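Local coordinates for protein arginase 1, mitochondrial (Arabidopsis thaliana, PDB 6VSU) that hydrolyses L-arginine to urea and L-ornithine at a pair of manganese ions, and also converts agmatine to urea and putrescine, at residues T77-A80 against K85-K88; D164-I169 against V261-P266; Y178-S183 against V290-P295. All coordinates share one frame; numbering follows the deposited sequence.

Contact 1 of 3, residues T77-A80 against K85-K88; sequences TNSA and KELK. With ORN (L-ornithine), chain B.
Ser79 OG donates to Glu86 OE2 at 2.7 Å, arriving at the syn lone pair of the carboxylate. That same oxygen accepts the backbone N of Lys88 at 3.1 Å through its anti lone pair, which fixes the rotation of the carboxylate. Glu86 reaches back by a bend at chi2 (52°), although its CB points away from residues 77-80. Next to it, Leu87 N donates to Ser79 O at 3.0 Å in a nearly straight bond (168°), and the CA-H of Ala80 approaches Lys85 O, so the loop closes in a single beta bridge between Ala80 and Glu86. A water 2.8 Å from Ser79 OG joins it to Lys88 NZ, while the extended Lys88 chain lies alongside the serine. Leu87 packs its CB, CG and CD1 against Ser79 O and rests on Trp73 and Arg313. At the ligand end, Asn78 is held in an Asx turn by its OD1, which accepts Ala80 N. Its ND2 is thereby directed to OXT of an ornithine 3.1 Å away, which also bonds Tyr170 and Asp168 of a neighbouring subunit. This bridged loop thus presents a neutral amide donor to the amino-acid carboxylate in the neighbour's active site.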
ATOM      1  N   THR E  77      -9.868  -3.128 -20.421  1.00 25.25           N
ATOM      2  CA  THR E  77      -9.635  -2.161 -21.533  1.00 24.83           C
ATOM      3  C   THR E  77     -10.317  -2.705 -22.760  1.00 25.78           C
ATOM      4  O   THR E  77     -10.569  -3.903 -22.767  1.00 27.23           O
ATOM      5  CB  THR E  77      -8.159  -1.974 -21.883  1.00 23.45           C
ATOM      6  OG1 THR E  77      -7.606  -3.202 -22.402  1.00 24.03           O
ATOM      7  CG2 THR E  77      -7.390  -1.474 -20.683  1.00 23.81           C
ATOM      8  N   ASN E  78     -10.529  -1.881 -23.782  1.00 26.56           N
ATOM      9  CA  ASN E  78     -10.872  -2.461 -25.107  1.00 27.47           C
ATOM     10  C   ASN E  78      -9.712  -2.259 -26.052  1.00 24.56           C
ATOM     11  O   ASN E  78      -8.750  -1.553 -25.696  1.00 23.05           O
ATOM     12  CB  ASN E  78     -12.260  -2.055 -25.566  1.00 31.13           C
ATOM     13  CG  ASN E  78     -12.322  -0.673 -26.134  1.00 32.45           C
ATOM     14  OD1 ASN E  78     -11.422  -0.291 -26.829  1.00 33.98           O
ATOM     15  ND2 ASN E  78     -13.434   0.019 -25.921  1.00 37.86           N
ATOM     16  N   SER E  79      -9.743  -2.990 -27.145  1.00 23.54           N
ATOM     17  CA  SER E  79      -8.605  -3.078 -28.073  1.00 22.89           C
ATOM     18  C   SER E  79      -8.595  -1.903 -29.062  1.00 23.04           C
ATOM     19  O   SER E  79      -7.806  -1.946 -29.986  1.00 23.94           O
ATOM     20  CB  SER E  79      -8.684  -4.353 -28.800  1.00 23.73           C
ATOM     21  OG  SER E  79      -9.955  -4.491 -29.445  1.00 24.61           O
ATOM     22  N   ALA E  80      -9.479  -0.924 -28.967  1.00 23.33           N
ATOM     23  CA  ALA E  80      -9.430   0.257 -29.862  1.00 23.90           C
ATOM     24  C   ALA E  80      -8.567   1.368 -29.233  1.00 22.67           C
ATOM     25  O   ALA E  80      -8.783   1.672 -28.082  1.00 23.93           O
ATOM     26  CB  ALA E  80     -10.814   0.730 -30.163  1.00 25.04           C
ATOM     27  N   LYS E  85      -8.103   2.909 -34.061  1.00 26.61           N
ATOM     28  CA  LYS E  85      -7.326   1.765 -34.610  1.00 26.58           C
ATOM     29  C   LYS E  85      -7.542   0.525 -33.747  1.00 26.51           C
ATOM     30  O   LYS E  85      -7.734   0.655 -32.545  1.00 25.79           O
ATOM     31  CB  LYS E  85      -5.868   2.142 -34.788  1.00 25.17           C
ATOM     32  CG  LYS E  85      -5.765   3.201 -35.865  1.00 26.45           C
ATOM     33  CD  LYS E  85      -4.520   3.196 -36.607  1.00 26.50           C
ATOM     34  CE  LYS E  85      -4.585   4.010 -37.885  1.00 27.79           C
ATOM     35  NZ  LYS E  85      -3.192   4.376 -38.239  1.00 27.79           N
ATOM     36  N   GLU E  86      -7.536  -0.620 -34.407  1.00 26.83           N
ATOM     37  CA  GLU E  86      -7.799  -1.937 -33.808  1.00 26.73           C
ATOM     38  C   GLU E  86      -6.450  -2.624 -33.565  1.00 24.83           C
ATOM     39  O   GLU E  86      -5.790  -3.028 -34.542  1.00 23.70           O
ATOM     40  CB  GLU E  86      -8.735  -2.708 -34.739  1.00 29.34           C
ATOM     41  CG  GLU E  86      -9.076  -4.115 -34.245  1.00 31.51           C
ATOM     42  CD  GLU E  86      -9.597  -4.170 -32.814  1.00 32.37           C
ATOM     43  OE1 GLU E  86     -10.772  -3.670 -32.587  1.00 37.06           O
ATOM     44  OE2 GLU E  86      -8.777  -4.555 -31.911  1.00 29.80           O
ATOM     45  N   LEU E  87      -6.102  -2.771 -32.288  1.00 22.96           N
ATOM     46  CA  LEU E  87      -4.800  -3.273 -31.803  1.00 22.18           C
ATOM     47  C   LEU E  87      -4.704  -4.779 -32.025  1.00 22.91           C
ATOM     48  O   LEU E  87      -3.589  -5.264 -32.080  1.00 23.41           O
ATOM     49  CB  LEU E  87      -4.648  -2.924 -30.317  1.00 21.25           C
ATOM     50  CG  LEU E  87      -4.418  -1.455 -30.012  1.00 20.67           C
ATOM     51  CD1 LEU E  87      -4.580  -1.192 -28.529  1.00 20.71           C
ATOM     52  CD2 LEU E  87      -3.031  -1.001 -30.500  1.00 19.44           C
ATOM     53  N   LYS E  88      -5.803  -5.493 -32.215  1.00 24.55           N
ATOM     54  CA  LYS E  88      -5.737  -6.936 -32.546  1.00 26.49           C
ATOM     55  C   LYS E  88      -5.428  -7.164 -34.024  1.00 25.92           C
ATOM     56  O   LYS E  88      -5.188  -8.335 -34.341  1.00 26.53           O
ATOM     57  CB  LYS E  88      -7.051  -7.632 -32.195  1.00 30.03           C
ATOM     58  CG  LYS E  88      -7.331  -7.716 -30.712  1.00 32.32           C
ATOM     59  CD  LYS E  88      -8.749  -8.085 -30.452  1.00 35.95           C
ATOM     60  CE  LYS E  88      -9.013  -8.170 -28.964  1.00 39.10           C
ATOM     61  NZ  LYS E  88     -10.478  -8.340 -28.786  1.00 44.44           N
TER
HETATM   62  N   ORN B 405     -14.104  -2.997 -21.659  1.00 59.37           N
HETATM   63  CA  ORN B 405     -15.372  -2.236 -21.559  1.00 60.41           C
HETATM   64  CB  ORN B 405     -15.382  -1.455 -20.242  1.00 56.34           C
HETATM   65  CG  ORN B 405     -16.772  -1.127 -19.724  1.00 52.36           C
HETATM   66  CD  ORN B 405     -16.764  -0.073 -18.633  1.00 51.64           C
HETATM   67  NE  ORN B 405     -18.086   0.325 -18.152  1.00 45.09           N
HETATM   68  C   ORN B 405     -15.459  -1.250 -22.731  1.00 61.07           C
HETATM   69  O   ORN B 405     -15.903  -0.140 -22.488  1.00 57.18           O
HETATM   70  OXT ORN B 405     -15.036  -1.615 -23.816  1.00 50.90           O
HETATM   71  O   HOH W   1     -11.929  -6.413 -29.811  1.00 58.50           O

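Contact 2 of 3, residues D164-I169 against V261-P266; sequences DAHPDI and VSHIEP. With MN (manganese (II) ion), chain C; MN (manganese (II) ion), chain D; NA (sodium ion), chain F; ORN (L-ornithine), chain G.
A water bridges His166 and Glu265, accepting from His166 NE2 at 2.8 Å and lying 2.6 Å from Glu265 OE1; Glu265 OE2 makes a salt bridge with Lys310 of a neighbouring subunit. With CG anti to the carbonyl carbon (chi1 -52°), the His166 ring brings ND1 onto one manganese ion. Asp164 spans both ions, OD1 on that manganese and OD2 on its partner, while Asp168 OD2 joins the second at 1.9 Å. The Asp164 carboxylate is steadied by an Asx turn, with His166 N donating to OD1 from above the carboxylate plane. A second water sits between the two ions, consistent with the bridging nucleophile position of arginases; His140, Asp249 and Asp251 complete the site.

Carbon contacts across the segments are few: His263 CB meets His166 CE1 at 3.6 Å, and Ala165 CB touches Glu265 CB. The two imidazoles cross obliquely, planes at 70°, and ornithine CD lies over the centre of both, 3.4 Å above the His263 ring. His263 ND1 bonds Ser76 O of a neighbouring subunit, and its NE2 is 2.9 Å from a water on the sodium ion. Were His263 an alanine, ornithine CD would probably lose the ring packed against it, and Ser76 O its N-H donor. One histidine therefore serves as metal ligand and the other as a wall of the ornithine pocket, tied through ND1 to the next subunit.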
ATOM      1  N   ASP E 164      10.412  14.307 -21.423  1.00 18.58           N
ATOM      2  CA  ASP E 164      11.147  13.894 -20.221  1.00 17.74           C
ATOM      3  C   ASP E 164      11.216  15.043 -19.231  1.00 18.29           C
ATOM      4  O   ASP E 164      11.299  16.220 -19.678  1.00 18.98           O
ATOM      5  CB  ASP E 164      12.512  13.473 -20.701  1.00 16.84           C
ATOM      6  CG  ASP E 164      13.306  12.631 -19.727  1.00 16.49           C
ATOM      7  OD1 ASP E 164      13.205  12.899 -18.503  1.00 16.87           O
ATOM      8  OD2 ASP E 164      14.025  11.739 -20.223  1.00 15.39           O
ATOM      9  N   ALA E 165      11.229  14.737 -17.930  1.00 17.99           N
ATOM     10  CA  ALA E 165      11.543  15.730 -16.877  1.00 18.89           C
ATOM     11  C   ALA E 165      13.031  16.205 -16.983  1.00 19.14           C
ATOM     12  O   ALA E 165      13.347  17.282 -16.475  1.00 19.63           O
ATOM     13  CB  ALA E 165      11.212  15.160 -15.499  1.00 19.05           C
ATOM     14  N   HIS E 166      13.907  15.393 -17.584  1.00 19.01           N
ATOM     15  CA  HIS E 166      15.387  15.461 -17.543  1.00 20.13           C
ATOM     16  C   HIS E 166      15.913  15.532 -18.962  1.00 20.28           C
ATOM     17  O   HIS E 166      15.427  14.799 -19.801  1.00 20.72           O
ATOM     18  CB  HIS E 166      15.963  14.190 -16.870  1.00 20.06           C
ATOM     19  CG  HIS E 166      15.343  13.904 -15.534  1.00 20.72           C
ATOM     20  ND1 HIS E 166      14.271  12.996 -15.384  1.00 19.37           N
ATOM     21  CD2 HIS E 166      15.587  14.465 -14.321  1.00 21.45           C
ATOM     22  CE1 HIS E 166      13.906  13.031 -14.139  1.00 20.44           C
ATOM     23  NE2 HIS E 166      14.697  13.914 -13.458  1.00 21.42           N
ATOM     24  N   PRO E 167      16.935  16.348 -19.290  1.00 21.65           N
ATOM     25  CA  PRO E 167      17.476  16.383 -20.660  1.00 21.62           C
ATOM     26  C   PRO E 167      18.370  15.199 -21.046  1.00 22.22           C
ATOM     27  O   PRO E 167      18.605  15.001 -22.186  1.00 21.46           O
ATOM     28  CB  PRO E 167      18.249  17.705 -20.711  1.00 22.79           C
ATOM     29  CG  PRO E 167      18.481  18.060 -19.289  1.00 24.08           C
ATOM     30  CD  PRO E 167      17.419  17.423 -18.432  1.00 22.97           C
ATOM     31  N   ASP E 168      18.861  14.449 -20.059  1.00 23.95           N
ATOM     32  CA  ASP E 168      19.734  13.256 -20.236  1.00 24.92           C
ATOM     33  C   ASP E 168      20.939  13.554 -21.143  1.00 25.32           C
ATOM     34  O   ASP E 168      21.257  12.766 -22.057  1.00 24.81           O
ATOM     35  CB  ASP E 168      18.873  12.085 -20.696  1.00 25.16           C
ATOM     36  CG  ASP E 168      17.885  11.678 -19.618  1.00 25.82           C
ATOM     37  OD1 ASP E 168      18.113  12.036 -18.453  1.00 27.91           O
ATOM     38  OD2 ASP E 168      16.918  11.002 -19.954  1.00 27.46           O
ATOM     39  N   ILE E 169      21.659  14.621 -20.878  1.00 26.71           N
ATOM     40  CA  ILE E 169      22.649  15.112 -21.861  1.00 28.18           C
ATOM     41  C   ILE E 169      23.980  15.442 -21.195  1.00 29.54           C
ATOM     42  O   ILE E 169      24.853  16.117 -21.839  1.00 30.78           O
ATOM     43  CB  ILE E 169      21.972  16.259 -22.593  1.00 29.75           C
ATOM     44  CG1 ILE E 169      22.537  16.336 -23.998  1.00 32.15           C
ATOM     45  CG2 ILE E 169      22.052  17.587 -21.861  1.00 30.95           C
ATOM     46  CD1 ILE E 169      21.787  17.329 -24.857  1.00 35.36           C
ATOM     47  N   VAL E 261       7.962   5.649 -11.304  1.00 16.23           N
ATOM     48  CA  VAL E 261       9.213   6.115 -11.955  1.00 16.62           C
ATOM     49  C   VAL E 261      10.300   6.115 -10.875  1.00 17.40           C
ATOM     50  O   VAL E 261       9.961   6.178  -9.638  1.00 18.18           O
ATOM     51  CB  VAL E 261       9.021   7.511 -12.573  1.00 16.68           C
ATOM     52  CG1 VAL E 261       7.982   7.516 -13.654  1.00 16.54           C
ATOM     53  CG2 VAL E 261       8.682   8.550 -11.516  1.00 17.30           C
ATOM     54  N   SER E 262      11.541   6.118 -11.268  1.00 17.35           N
ATOM     55  CA  SER E 262      12.660   6.177 -10.308  1.00 18.88           C
ATOM     56  C   SER E 262      12.889   7.627  -9.871  1.00 19.54           C
ATOM     57  O   SER E 262      13.543   7.857  -8.862  1.00 21.91           O
ATOM     58  CB  SER E 262      13.897   5.603 -10.926  1.00 19.14           C
ATOM     59  OG  SER E 262      13.715   4.254 -11.334  1.00 19.03           O
ATOM     60  N   HIS E 263      12.421   8.597 -10.630  1.00 19.59           N
ATOM     61  CA  HIS E 263      12.733  10.025 -10.368  1.00 20.13           C
ATOM     62  C   HIS E 263      11.425  10.825 -10.266  1.00 19.38           C
ATOM     63  O   HIS E 263      10.952  11.293 -11.290  1.00 17.47           O
ATOM     64  CB  HIS E 263      13.665  10.567 -11.469  1.00 20.28           C
ATOM     65  CG  HIS E 263      14.964   9.852 -11.528  1.00 21.11           C
ATOM     66  ND1 HIS E 263      16.058  10.270 -10.812  1.00 22.33           N
ATOM     67  CD2 HIS E 263      15.336   8.701 -12.134  1.00 21.26           C
ATOM     68  CE1 HIS E 263      17.065   9.429 -10.990  1.00 22.52           C
ATOM     69  NE2 HIS E 263      16.659   8.461 -11.781  1.00 21.66           N
ATOM     70  N   ILE E 264      10.927  10.999  -9.049  1.00 20.05           N
ATOM     71  CA  ILE E 264       9.699  11.758  -8.745  1.00 21.18           C
ATOM     72  C   ILE E 264      10.064  13.238  -8.888  1.00 21.71           C
ATOM     73  O   ILE E 264      10.946  13.726  -8.128  1.00 22.19           O
ATOM     74  CB  ILE E 264       9.200  11.444  -7.327  1.00 23.43           C
ATOM     75  CG1 ILE E 264       8.839   9.979  -7.114  1.00 24.54           C
ATOM     76  CG2 ILE E 264       8.024  12.327  -6.977  1.00 23.74           C
ATOM     77  CD1 ILE E 264       7.896   9.502  -8.164  1.00 25.79           C
ATOM     78  N   GLU E 265       9.443  13.911  -9.841  1.00 20.93           N
ATOM     79  CA  GLU E 265       9.774  15.325 -10.150  1.00 22.03           C
ATOM     80  C   GLU E 265       8.441  16.072 -10.292  1.00 20.76           C
ATOM     81  O   GLU E 265       7.814  16.070 -11.324  1.00 19.18           O
ATOM     82  CB  GLU E 265      10.727  15.383 -11.354  1.00 22.73           C
ATOM     83  CG  GLU E 265      11.296  16.781 -11.562  1.00 23.55           C
ATOM     84  CD  GLU E 265      12.248  17.277 -10.488  1.00 24.86           C
ATOM     85  OE1 GLU E 265      13.118  16.489 -10.015  1.00 23.66           O
ATOM     86  OE2 GLU E 265      12.124  18.481 -10.148  1.00 25.79           O
ATOM     87  N   PRO E 266       7.892  16.649  -9.206  1.00 20.70           N
ATOM     88  CA  PRO E 266       6.641  17.376  -9.318  1.00 20.93           C
ATOM     89  C   PRO E 266       6.631  18.490 -10.383  1.00 20.38           C
ATOM     90  O   PRO E 266       7.668  19.080 -10.628  1.00 20.58           O
ATOM     91  CB  PRO E 266       6.418  17.924  -7.896  1.00 21.58           C
ATOM     92  CG  PRO E 266       7.181  16.942  -7.029  1.00 22.11           C
ATOM     93  CD  PRO E 266       8.423  16.615  -7.842  1.00 21.31           C
TER
HETATM   94 MN    MN C 401      13.477  11.491 -16.857  1.00 21.88          MN
HETATM   95 MN    MN D 402      15.274  10.241 -19.260  1.00 25.10          MN
HETATM   96 NA    NA F 403      15.661   4.352 -13.437  1.00 32.48          NA
HETATM   97  N   ORN G 404      19.892  13.010 -10.704  1.00 57.38           N
HETATM   98  CA  ORN G 404      19.846  12.819 -12.175  1.00 58.61           C
HETATM   99  CB  ORN G 404      18.528  12.157 -12.572  1.00 56.00           C
HETATM  100  CG  ORN G 404      18.536  11.501 -13.941  1.00 52.19           C
HETATM  101  CD  ORN G 404      17.210  10.843 -14.276  1.00 55.29           C
HETATM  102  NE  ORN G 404      16.988  10.572 -15.694  1.00 51.28           N
HETATM  103  C   ORN G 404      19.989  14.172 -12.884  1.00 61.89           C
HETATM  104  O   ORN G 404      20.478  15.107 -12.248  1.00 50.57           O
HETATM  105  OXT ORN G 404      19.611  14.229 -14.051  1.00 55.04           O
HETATM  106  O   HOH W   2      14.489  14.375 -10.657  1.00 20.48           O
HETATM  107  O   HOH W   3      15.552  11.268 -17.412  1.00 22.74           O
HETATM  108  O   HOH W   4      17.332   5.623 -11.513  1.00 19.22           O
HETATM  109  O   HOH W   5      16.871   9.169 -17.778  1.00 43.24           O

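Contact 3 of 3, residues Y178-S183 against V290-P295; sequences YSHASS and VVEFNP. With NA (sodium ion), chain F; ORN (L-ornithine), chain G.
His180 and Glu292 make this contact by themselves, through one short bond. His180 ND1 donates to Glu292 OE2 at 2.7 Å, nearly straight at 165°. The oxygen lies in the plane of the imidazole, but the donor meets the carboxylate on its syn side somewhat out of plane, ring and carboxylate planes being 42° apart. Here the fit is close: OE2 also approaches CB and CG of the histidine, and it also accepts a hydrogen bond from His140 N. The other oxygen, OE1, binds the sodium ion, whose shell holds Ser262 OG, Leu58 O and a water 2.9 Å from the metal. With a partner on each oxygen the carboxylate is probably held against rotation.

Its partner is held too. His180 sits in a type I turn from Ser179 to Ser182, closed by Ser182 N to Ser179 O at 3.0 Å, and Ser179 OG accepts Ala181 N in an ST turn. With CG between backbone N and carbonyl carbon (chi1 69°), the ring swings over to the glutamate, while NE2 is bonded to Ser56 OG.

Away from this bond the contact is thin. The CA atoms of His180 and Glu292 stay 9.2 Å apart, and ornithine lies over one ring face, its NE 3.9 Å from His180 CE1 and offset toward the rim. On the outer side, the partly exposed Pro295 meets Arg67 of a neighbouring subunit.

Glu292 follows strand 285-291, at the end of the parallel sheet where arginases place their metal site, and is inferred to bind substrate. The carboxylate, gripped by sodium, His180 and a backbone N-H, would probably polarise and orient the imidazole that faces the ligand.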
ATOM      1  N   TYR E 178      27.338   5.216 -20.846  1.00 25.80           N
ATOM      2  CA  TYR E 178      26.011   4.627 -21.158  1.00 24.02           C
ATOM      3  C   TYR E 178      24.975   4.961 -20.034  1.00 22.92           C
ATOM      4  O   TYR E 178      23.898   4.379 -20.009  1.00 20.39           O
ATOM      5  CB  TYR E 178      26.199   3.122 -21.346  1.00 24.10           C
ATOM      6  CG  TYR E 178      26.926   2.748 -22.608  1.00 24.79           C
ATOM      7  CD1 TYR E 178      26.440   3.116 -23.862  1.00 24.27           C
ATOM      8  CD2 TYR E 178      28.106   2.040 -22.556  1.00 26.14           C
ATOM      9  CE1 TYR E 178      27.090   2.784 -25.033  1.00 24.42           C
ATOM     10  CE2 TYR E 178      28.750   1.659 -23.719  1.00 27.18           C
ATOM     11  CZ  TYR E 178      28.245   2.034 -24.962  1.00 26.69           C
ATOM     12  OH  TYR E 178      28.913   1.696 -26.105  1.00 27.54           O
ATOM     13  N   SER E 179      25.279   5.876 -19.117  1.00 23.19           N
ATOM     14  CA  SER E 179      24.281   6.356 -18.112  1.00 23.24           C
ATOM     15  C   SER E 179      22.958   6.699 -18.797  1.00 21.80           C
ATOM     16  O   SER E 179      22.975   7.309 -19.851  1.00 21.44           O
ATOM     17  CB  SER E 179      24.770   7.581 -17.342  1.00 23.99           C
ATOM     18  OG  SER E 179      23.727   8.108 -16.560  1.00 23.08           O
ATOM     19  N   HIS E 180      21.842   6.433 -18.150  1.00 21.22           N
ATOM     20  CA  HIS E 180      20.530   6.860 -18.651  1.00 20.06           C
ATOM     21  C   HIS E 180      20.482   8.385 -18.719  1.00 21.09           C
ATOM     22  O   HIS E 180      19.616   8.858 -19.406  1.00 21.52           O
ATOM     23  CB  HIS E 180      19.399   6.252 -17.824  1.00 19.93           C
ATOM     24  CG  HIS E 180      19.228   6.734 -16.421  1.00 20.10           C
ATOM     25  ND1 HIS E 180      18.029   6.590 -15.757  1.00 19.61           N
ATOM     26  CD2 HIS E 180      20.070   7.313 -15.548  1.00 21.18           C
ATOM     27  CE1 HIS E 180      18.167   7.044 -14.515  1.00 20.67           C
ATOM     28  NE2 HIS E 180      19.389   7.493 -14.357  1.00 21.37           N
ATOM     29  N   ALA E 181      21.351   9.121 -18.025  1.00 21.92           N
ATOM     30  CA  ALA E 181      21.326  10.593 -18.043  1.00 22.57           C
ATOM     31  C   ALA E 181      22.312  11.160 -19.098  1.00 22.60           C
ATOM     32  O   ALA E 181      22.535  12.385 -19.143  1.00 22.32           O
ATOM     33  CB  ALA E 181      21.642  11.073 -16.643  1.00 24.04           C
ATOM     34  N   SER E 182      22.886  10.300 -19.937  1.00 22.51           N
ATOM     35  CA  SER E 182      23.842  10.722 -20.999  1.00 22.68           C
ATOM     36  C   SER E 182      23.384  10.270 -22.394  1.00 22.43           C
ATOM     37  O   SER E 182      24.118  10.512 -23.362  1.00 22.73           O
ATOM     38  CB  SER E 182      25.201  10.183 -20.653  1.00 22.82           C
ATOM     39  OG  SER E 182      25.745  10.867 -19.545  1.00 22.81           O
ATOM     40  N   SER E 183      22.234   9.623 -22.547  1.00 22.56           N
ATOM     41  CA  SER E 183      21.976   8.924 -23.825  1.00 23.41           C
ATOM     42  C   SER E 183      21.768   9.944 -24.963  1.00 23.39           C
ATOM     43  O   SER E 183      22.151   9.622 -26.137  1.00 22.41           O
ATOM     44  CB  SER E 183      20.893   7.932 -23.725  1.00 23.52           C
ATOM     45  OG  SER E 183      19.859   8.493 -23.030  1.00 25.37           O
ATOM     46  N   VAL E 290       9.224   3.889 -25.129  1.00 16.29           N
ATOM     47  CA  VAL E 290       8.599   4.255 -23.826  1.00 16.50           C
ATOM     48  C   VAL E 290       9.445   3.667 -22.714  1.00 17.10           C
ATOM     49  O   VAL E 290       9.534   2.428 -22.636  1.00 18.15           O
ATOM     50  CB  VAL E 290       7.151   3.780 -23.743  1.00 16.72           C
ATOM     51  CG1 VAL E 290       6.570   4.118 -22.378  1.00 17.24           C
ATOM     52  CG2 VAL E 290       6.348   4.424 -24.848  1.00 16.59           C
ATOM     53  N   VAL E 291      10.086   4.524 -21.924  1.00 16.80           N
ATOM     54  CA  VAL E 291      11.180   4.108 -21.008  1.00 16.83           C
ATOM     55  C   VAL E 291      10.873   4.651 -19.603  1.00 16.54           C
ATOM     56  O   VAL E 291      10.011   5.540 -19.447  1.00 15.00           O
ATOM     57  CB  VAL E 291      12.533   4.638 -21.498  1.00 17.93           C
ATOM     58  CG1 VAL E 291      12.886   4.123 -22.879  1.00 19.18           C
ATOM     59  CG2 VAL E 291      12.598   6.154 -21.528  1.00 17.71           C
ATOM     60  N   GLU E 292      11.590   4.093 -18.636  1.00 16.83           N
ATOM     61  CA  GLU E 292      11.705   4.571 -17.236  1.00 17.37           C
ATOM     62  C   GLU E 292      10.406   4.308 -16.466  1.00 17.79           C
ATOM     63  O   GLU E 292      10.289   4.846 -15.335  1.00 19.15           O
ATOM     64  CB  GLU E 292      12.139   6.031 -17.224  1.00 17.17           C
ATOM     65  CG  GLU E 292      13.581   6.164 -17.720  1.00 17.77           C
ATOM     66  CD  GLU E 292      14.680   5.717 -16.773  1.00 19.25           C
ATOM     67  OE1 GLU E 292      14.331   5.475 -15.565  1.00 20.08           O
ATOM     68  OE2 GLU E 292      15.905   5.684 -17.201  1.00 19.10           O
ATOM     69  N   PHE E 293       9.486   3.482 -16.981  1.00 16.54           N
ATOM     70  CA  PHE E 293       8.401   2.959 -16.123  1.00 16.14           C
ATOM     71  C   PHE E 293       9.056   1.985 -15.149  1.00 16.76           C
ATOM     72  O   PHE E 293       9.792   1.122 -15.594  1.00 17.63           O
ATOM     73  CB  PHE E 293       7.325   2.289 -16.951  1.00 16.35           C
ATOM     74  CG  PHE E 293       6.454   1.325 -16.198  1.00 16.80           C
ATOM     75  CD1 PHE E 293       5.978   1.640 -14.927  1.00 16.85           C
ATOM     76  CD2 PHE E 293       6.048   0.143 -16.784  1.00 16.96           C
ATOM     77  CE1 PHE E 293       5.194   0.737 -14.240  1.00 17.20           C
ATOM     78  CE2 PHE E 293       5.227  -0.742 -16.100  1.00 17.78           C
ATOM     79  CZ  PHE E 293       4.828  -0.451 -14.819  1.00 17.74           C
ATOM     80  N   ASN E 294       8.923   2.255 -13.868  1.00 16.64           N
ATOM     81  CA  ASN E 294       9.517   1.477 -12.762  1.00 18.07           C
ATOM     82  C   ASN E 294       8.387   0.772 -12.007  1.00 18.62           C
ATOM     83  O   ASN E 294       7.826   1.379 -11.107  1.00 17.96           O
ATOM     84  CB  ASN E 294      10.323   2.345 -11.798  1.00 18.16           C
ATOM     85  CG  ASN E 294      11.046   1.508 -10.787  1.00 19.11           C
ATOM     86  OD1 ASN E 294      10.655   0.359 -10.528  1.00 19.71           O
ATOM     87  ND2 ASN E 294      12.114   2.067 -10.261  1.00 18.61           N
ATOM     88  N   PRO E 295       8.068  -0.510 -12.333  1.00 19.64           N
ATOM     89  CA  PRO E 295       6.996  -1.263 -11.684  1.00 20.39           C
ATOM     90  C   PRO E 295       7.140  -1.342 -10.153  1.00 20.97           C
ATOM     91  O   PRO E 295       6.149  -1.393  -9.452  1.00 20.43           O
ATOM     92  CB  PRO E 295       7.085  -2.684 -12.241  1.00 21.04           C
ATOM     93  CG  PRO E 295       7.962  -2.593 -13.427  1.00 21.33           C
ATOM     94  CD  PRO E 295       8.793  -1.334 -13.300  1.00 20.19           C
TER
HETATM   95 NA    NA F 403      15.661   4.352 -13.437  1.00 32.48          NA
HETATM   96  N   ORN G 404      19.892  13.010 -10.704  1.00 57.38           N
HETATM   97  CA  ORN G 404      19.846  12.819 -12.175  1.00 58.61           C
HETATM   98  CB  ORN G 404      18.528  12.157 -12.572  1.00 56.00           C
HETATM   99  CG  ORN G 404      18.536  11.501 -13.941  1.00 52.19           C
HETATM  100  CD  ORN G 404      17.210  10.843 -14.276  1.00 55.29           C
HETATM  101  NE  ORN G 404      16.988  10.572 -15.694  1.00 51.28           N
HETATM  102  C   ORN G 404      19.989  14.172 -12.884  1.00 61.89           C
HETATM  103  O   ORN G 404      20.478  15.107 -12.248  1.00 50.57           O
HETATM  104  OXT ORN G 404      19.611  14.229 -14.051  1.00 55.04           O
HETATM  105  O   HOH W   4      17.332   5.623 -11.513  1.00 19.22           O

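Contacts 2 and 3 are buried and share one active site: their centres lie 9 Å apart, both reach the same ornithine and sodium ion, and Ser262 of contact 2 probably hydrogen-bonds Asn294 of contact 3. Their segments alternate along the chain, joining loops that follow strands 158-163, 244-249 and 285-291. Contact 1 is partly buried, about 19 Å from contact 2 and 12 Å from contact 3 between nearest atoms, and lies within the one loop before strand 93-98. There the bonds are local, between backbone, serine and glutamate; in the core, metals and histidines dominate. Contact 1 attends a neighbour's ornithine, whereas contacts 2 and 3 line their own.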